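Coenzyme f420-dependent n5,n10-methylenetetrahydromethanopterin reductase (Methanopyrus kandleri, PDB 1EZW) catalyses the reversible, coenzyme F420-dependent reduction of methylenetetrahydromethanopterin to methyltetrahydromethanopterin, a step in methanogenesis from carbon dioxide. Local coordinates at the interface of chains A and B and the interface of chains A and C. Residues are numbered along the deposited sequence; one frame, centred on the assembly and turned at random. Chains: chain A/B/C, Coenzyme f420-dependent n5,n10-methylenetetrahydromethanopterin reductase.

Contact 1: the interface of chains A and B. Residues chain A 27, 53-54, 56-57, 87, 90; chain B 53, 56-57, 87-88, 90.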
loop_
_atom_site.group_PDB
_atom_site.type_symbol
_atom_site.label_atom_id
_atom_site.label_comp_id
_atom_site.label_asym_id
_atom_site.label_seq_id
_atom_site.Cartn_x
_atom_site.Cartn_y
_atom_site.Cartn_z
ATOM N N GLU A 27 4.794 13.609 -8.598
ATOM C CA GLU A 27 3.364 13.889 -8.703
ATOM C C GLU A 27 3.013 15.160 -7.915
ATOM O O GLU A 27 2.264 16.015 -8.396
ATOM C CB GLU A 27 2.539 12.745 -8.109
ATOM C CG GLU A 27 1.043 13.008 -8.106
ATOM C CD GLU A 27 0.287 11.796 -7.572
ATOM O OE1 GLU A 27 -0.271 11.861 -6.455
ATOM O OE2 GLU A 27 0.309 10.780 -8.289
ATOM N N ALA A 53 2.096 2.708 -7.775
ATOM C CA ALA A 53 0.652 2.932 -7.952
ATOM C C ALA A 53 -0.062 3.064 -6.608
ATOM O O ALA A 53 -1.004 3.846 -6.461
ATOM C CB ALA A 53 0.006 1.800 -8.751
ATOM N N VAL A 54 0.382 2.290 -5.636
ATOM C CA VAL A 54 -0.198 2.285 -4.294
ATOM C C VAL A 54 0.090 3.595 -3.517
ATOM O O VAL A 54 -0.754 4.067 -2.724
ATOM C CB VAL A 54 0.397 1.028 -3.568
ATOM C CG1 VAL A 54 0.301 1.105 -2.081
ATOM C CG2 VAL A 54 -0.352 -0.205 -4.110
ATOM N N THR A 56 0.719 6.633 -4.947
ATOM C CA THR A 56 0.408 7.828 -5.741
ATOM C C THR A 56 -1.047 7.780 -6.139
ATOM O O THR A 56 -1.668 6.744 -5.978
ATOM C CB THR A 56 1.255 7.915 -7.047
ATOM O OG1 THR A 56 1.054 6.728 -7.835
ATOM C CG2 THR A 56 2.749 8.031 -6.744
ATOM N N SER A 57 -1.574 8.879 -6.662
ATOM C CA SER A 57 -2.976 8.938 -7.088
ATOM C C SER A 57 -3.318 9.614 -8.392
ATOM O O SER A 57 -4.456 9.520 -8.857
ATOM C CB SER A 57 -3.824 9.583 -5.990
ATOM O OG SER A 57 -3.922 8.617 -4.926
ATOM N N SER A 87 -4.036 1.024 -10.425
ATOM C CA SER A 87 -3.785 2.465 -10.342
ATOM C C SER A 87 -5.047 3.302 -10.559
ATOM O O SER A 87 -4.953 4.527 -10.509
ATOM C CB SER A 87 -2.729 2.902 -11.361
ATOM O OG SER A 87 -3.260 2.778 -12.688
ATOM N N ARG A 90 -4.549 4.749 -14.606
ATOM C CA ARG A 90 -3.403 5.615 -14.859
ATOM C C ARG A 90 -2.259 4.994 -15.659
ATOM O O ARG A 90 -1.195 5.585 -15.762
ATOM C CB ARG A 90 -2.826 6.150 -13.526
ATOM C CG ARG A 90 -3.755 7.147 -12.875
ATOM C CD ARG A 90 -3.137 7.657 -11.592
ATOM N NE ARG A 90 -3.104 6.648 -10.526
ATOM C CZ ARG A 90 -2.052 6.467 -9.723
ATOM N NH1 ARG A 90 -2.107 5.543 -8.758
ATOM N NH2 ARG A 90 -0.926 7.139 -9.927
ATOM N N ALA B 53 -6.784 4.995 1.099
ATOM C CA ALA B 53 -6.061 5.954 0.250
ATOM C C ALA B 53 -5.004 5.259 -0.605
ATOM O O ALA B 53 -4.766 5.634 -1.755
ATOM C CB ALA B 53 -5.388 7.043 1.087
ATOM N N THR B 56 -6.734 3.249 -3.618
ATOM C CA THR B 56 -7.612 4.008 -4.517
ATOM C C THR B 56 -6.836 5.171 -5.085
ATOM O O THR B 56 -5.757 5.455 -4.594
ATOM C CB THR B 56 -8.862 4.584 -3.786
ATOM O OG1 THR B 56 -8.442 5.411 -2.686
ATOM C CG2 THR B 56 -9.751 3.473 -3.226
ATOM N N SER B 57 -7.382 5.837 -6.092
ATOM C CA SER B 57 -6.716 6.986 -6.713
ATOM C C SER B 57 -7.530 8.209 -7.055
ATOM O O SER B 57 -6.966 9.248 -7.408
ATOM C CB SER B 57 -5.988 6.538 -7.983
ATOM O OG SER B 57 -4.841 5.782 -7.552
ATOM N N SER B 87 -3.145 10.775 0.199
ATOM C CA SER B 87 -4.093 10.480 -0.877
ATOM C C SER B 87 -3.861 11.334 -2.125
ATOM O O SER B 87 -4.600 11.168 -3.093
ATOM C CB SER B 87 -5.538 10.682 -0.412
ATOM O OG SER B 87 -5.781 12.078 -0.187
ATOM N N GLY B 88 -2.865 12.210 -2.131
ATOM C CA GLY B 88 -2.638 13.026 -3.343
ATOM C C GLY B 88 -3.699 14.122 -3.522
ATOM O O GLY B 88 -4.044 14.506 -4.656
ATOM N N ARG B 90 -7.028 14.271 -1.879
ATOM C CA ARG B 90 -8.396 13.771 -1.942
ATOM C C ARG B 90 -9.182 13.804 -0.632
ATOM O O ARG B 90 -10.264 13.243 -0.556
ATOM C CB ARG B 90 -8.415 12.320 -2.481
ATOM C CG ARG B 90 -8.059 12.264 -3.948
ATOM C CD ARG B 90 -8.116 10.832 -4.432
ATOM N NE ARG B 90 -7.028 10.000 -3.902
ATOM C CZ ARG B 90 -7.210 8.751 -3.466
ATOM N NH1 ARG B 90 -6.165 8.047 -3.019
ATOM N NH2 ARG B 90 -8.429 8.233 -3.396
HETATM O O HOH W 1 -2.403 5.947 -3.037
#

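Contact 2: the interface of chains A and C. Residues chain A 78, 81-82, 141, 163-164; chain C 41-44.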
loop_
_atom_site.group_PDB
_atom_site.type_symbol
_atom_site.label_atom_id
_atom_site.label_comp_id
_atom_site.label_asym_id
_atom_site.label_seq_id
_atom_site.Cartn_x
_atom_site.Cartn_y
_atom_site.Cartn_z
ATOM N N SER A 78 -1.492 -8.370 -20.152
ATOM C CA SER A 78 -1.974 -8.619 -18.802
ATOM C C SER A 78 -1.323 -7.647 -17.796
ATOM O O SER A 78 -2.046 -7.068 -16.946
ATOM C CB SER A 78 -1.652 -10.074 -18.393
ATOM O OG SER A 78 -2.049 -10.311 -17.030
ATOM N N ALA A 81 -2.910 -4.201 -18.226
ATOM C CA ALA A 81 -4.254 -4.141 -17.730
ATOM C C ALA A 81 -4.277 -4.165 -16.182
ATOM O O ALA A 81 -5.106 -3.504 -15.564
ATOM C CB ALA A 81 -5.087 -5.306 -18.280
ATOM N N THR A 82 -3.345 -4.908 -15.592
ATOM C CA THR A 82 -3.296 -5.064 -14.118
ATOM C C THR A 82 -2.851 -3.748 -13.482
ATOM O O THR A 82 -3.468 -3.292 -12.531
ATOM C CB THR A 82 -2.362 -6.229 -13.744
ATOM O OG1 THR A 82 -2.852 -7.421 -14.383
ATOM C CG2 THR A 82 -2.348 -6.482 -12.194
ATOM N N TYR A 141 -6.518 -7.306 -26.368
ATOM C CA TYR A 141 -6.638 -7.760 -24.972
ATOM C C TYR A 141 -7.391 -6.706 -24.140
ATOM O O TYR A 141 -8.304 -7.022 -23.379
ATOM C CB TYR A 141 -5.220 -7.988 -24.419
ATOM C CG TYR A 141 -5.170 -8.582 -23.023
ATOM C CD1 TYR A 141 -4.910 -9.930 -22.828
ATOM C CD2 TYR A 141 -5.396 -7.781 -21.902
ATOM C CE1 TYR A 141 -4.865 -10.493 -21.524
ATOM C CE2 TYR A 141 -5.352 -8.325 -20.601
ATOM C CZ TYR A 141 -5.085 -9.672 -20.421
ATOM O OH TYR A 141 -4.970 -10.219 -19.136
ATOM N N ALA A 163 -9.220 -10.596 -17.321
ATOM C CA ALA A 163 -8.775 -9.346 -16.679
ATOM C C ALA A 163 -9.299 -8.126 -17.404
ATOM O O ALA A 163 -9.312 -8.082 -18.651
ATOM C CB ALA A 163 -7.245 -9.293 -16.638
ATOM N N ARG A 164 -9.765 -7.159 -16.636
ATOM C CA ARG A 164 -10.217 -5.936 -17.250
ATOM C C ARG A 164 -9.431 -4.748 -16.696
ATOM O O ARG A 164 -9.142 -4.659 -15.493
ATOM C CB ARG A 164 -11.708 -5.704 -17.017
ATOM C CG ARG A 164 -12.612 -6.624 -17.882
ATOM C CD ARG A 164 -12.468 -6.311 -19.383
ATOM N NE ARG A 164 -13.342 -7.169 -20.197
ATOM C CZ ARG A 164 -13.085 -8.437 -20.509
ATOM N NH1 ARG A 164 -13.949 -9.150 -21.253
ATOM N NH2 ARG A 164 -11.946 -8.986 -20.128
ATOM N N ASN C 41 -4.515 -14.720 -19.233
ATOM C CA ASN C 41 -5.880 -14.222 -19.311
ATOM C C ASN C 41 -6.381 -13.560 -18.043
ATOM O O ASN C 41 -7.396 -12.886 -18.049
ATOM C CB ASN C 41 -6.860 -15.348 -19.716
ATOM C CG ASN C 41 -6.731 -16.581 -18.852
ATOM O OD1 ASN C 41 -5.660 -17.144 -18.721
ATOM N ND2 ASN C 41 -7.835 -17.020 -18.286
ATOM N N ASN C 42 -5.649 -13.743 -16.957
ATOM C CA ASN C 42 -6.067 -13.176 -15.673
ATOM C C ASN C 42 -5.152 -12.029 -15.314
ATOM O O ASN C 42 -4.280 -11.672 -16.111
ATOM C CB ASN C 42 -5.992 -14.266 -14.612
ATOM C CG ASN C 42 -7.035 -15.352 -14.865
ATOM O OD1 ASN C 42 -8.164 -15.035 -15.198
ATOM N ND2 ASN C 42 -6.666 -16.602 -14.692
ATOM N N TYR C 43 -5.354 -11.440 -14.131
ATOM C CA TYR C 43 -4.463 -10.346 -13.729
ATOM C C TYR C 43 -3.067 -10.966 -13.500
ATOM O O TYR C 43 -2.914 -12.145 -13.169
ATOM C CB TYR C 43 -5.007 -9.641 -12.486
ATOM C CG TYR C 43 -6.242 -8.837 -12.770
ATOM C CD1 TYR C 43 -7.508 -9.309 -12.403
ATOM C CD2 TYR C 43 -6.134 -7.590 -13.424
ATOM C CE1 TYR C 43 -8.670 -8.548 -12.678
ATOM C CE2 TYR C 43 -7.257 -6.827 -13.699
ATOM C CZ TYR C 43 -8.521 -7.312 -13.325
ATOM O OH TYR C 43 -9.623 -6.544 -13.607
ATOM N N SER C 44 -2.033 -10.173 -13.703
ATOM C CA SER C 44 -0.682 -10.702 -13.646
ATOM C C SER C 44 -0.262 -11.002 -12.242
ATOM O O SER C 44 -0.607 -10.284 -11.311
ATOM C CB SER C 44 0.291 -9.731 -14.304
ATOM O OG SER C 44 0.442 -8.551 -13.536
#

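Contact 1: the interface of chains A and B
A:Ser57 and B:Ser57 meet across the two-fold axis, each reaching over to the arginine of the other chain. The small hydroxymethyl group suits so close a meeting of chains: with OG anti to its own carbonyl carbon (chi1 -72°), B:Ser57 OG comes up beside the end of A:Arg90, 3.0 Å from NH1. That hydrogen bond is weak, as is the one the hydroxyl gives to the A:Ser87 carbonyl oxygen. The exchanged pairs do the same from A:Ser57.

The rotation of the guanidinium is fixed by partners of its own chain, and arginine suits the place because its several N-H groups can serve several oxygens at once. A bend at chi3 (-71°) brings NH2 to A:Thr56 OG1, the threonine hydroxyl, at 2.9 Å and almost in the guanidinium plane. NE gives a 2.8 Å hydrogen bond to a lone pair of A:Ser87 O, which is tilted 18° from that plane, and NH1 makes a weak bond to A:Ala53 O at the edge. One face lies against the carbonyl carbon of A:Ser57, toward the rim. A leucine here removes the donors to A:Ser87 O, A:Thr56 OG1 and B:Ser57 OG, and would probably leave those oxygens without these mates and the A:Ser57 loop freer to move. In the second shell, the A:Glu27 carboxylate, a natural acceptor, holds the loop by taking the backbone N of A:Ser57 on the syn lone pair of OE2, at 3.1 Å.

Magnesium binds at A:Thr56 and A:Ser57 and their B twins, probably on the axis among the serine hydroxyls and the threonine carbonyl oxygens. Off to one side, a water bridges A:Val54 O and B:Ala53 O, lying 2.7 Å from the latter.

The site thus joins two subunits of the homotetramer through small polar groups, backbone oxygens and an ion, with little apolar contact.

Contact 2: the interface of chains A and C
The aromatic ring of C:Tyr43 lies against A:Ala163, whose methyl CB sits over the middle of one face, 3.8 Å from the ring centroid in a CH-pi contact. This is a subunit interface of the homotetramer, where loop 41-44 of one chain packs on helix 73-86 and the 163-164 loop of the other. An alanine suits this place because its short side chain lets the ring come down close to the backbone. At the ring's edge, in its plane, stands the hydroxyl of A:Thr82. The phenol oxygen is gripped twice by the backbone of A:Arg164: OH donates to the carbonyl O at 2.7 Å, in the carbonyl plane and on a lone pair, and accepts from the amide N. A tyrosine fits here because one hydroxyl can give and take at once.

The same double use of a hydroxyl appears at A:Thr82. With OG1 anti to its carbonyl carbon (chi1 -58°), it donates back to A:Ser78 O, one turn earlier in the helix, at 2.7 Å, and accepts the backbone N of C:Ser44 across the contact in a nearly straight bond (168° at H). A:Ser78 OG donates to C:Asn42 O at 2.8 Å, in the carbonyl plane. Two short hydroxyls on one helix face thus read the backbone of the loop holding the tyrosine.

Toward C:Asn41 the side chains thin out, though the backbone bond there stays sound: its O takes the amide N of A:Ala163 at 3.0 Å, nearly straight. The looseness shows in the small buried areas, 2 Å² for C:Asn41 and 3 Å² for A:Tyr141, whose hydroxyl approaches C:Asn42 O without a hydrogen bond being assigned. The long side chain of A:Arg164 also stays out of the tight part: bent at chi2 (-65°), it folds back over its own chain, and its NH2 reaches A:Ala163 O at 3.2 Å from above the carbonyl plane, with that oxygen in the plane of the guanidinium.

About 20 Å separate the centres of contact 1 and contact 2, which share no residue of chain A but are tied by neighbouring elements. Helix 73-86 supplies part of contact 2, and the loop that follows it leads into contact 1. Likewise, the loop 41-44 used by chain C runs into helix 45-54, whose end in chains A and B reaches contact 1. One subunit therefore faces two partners with different surfaces, consistent with a homotetramer of two loosely associated dimers. The sparse polar contact 1 may belong to the looser association, and contact 2 to the closer dimer.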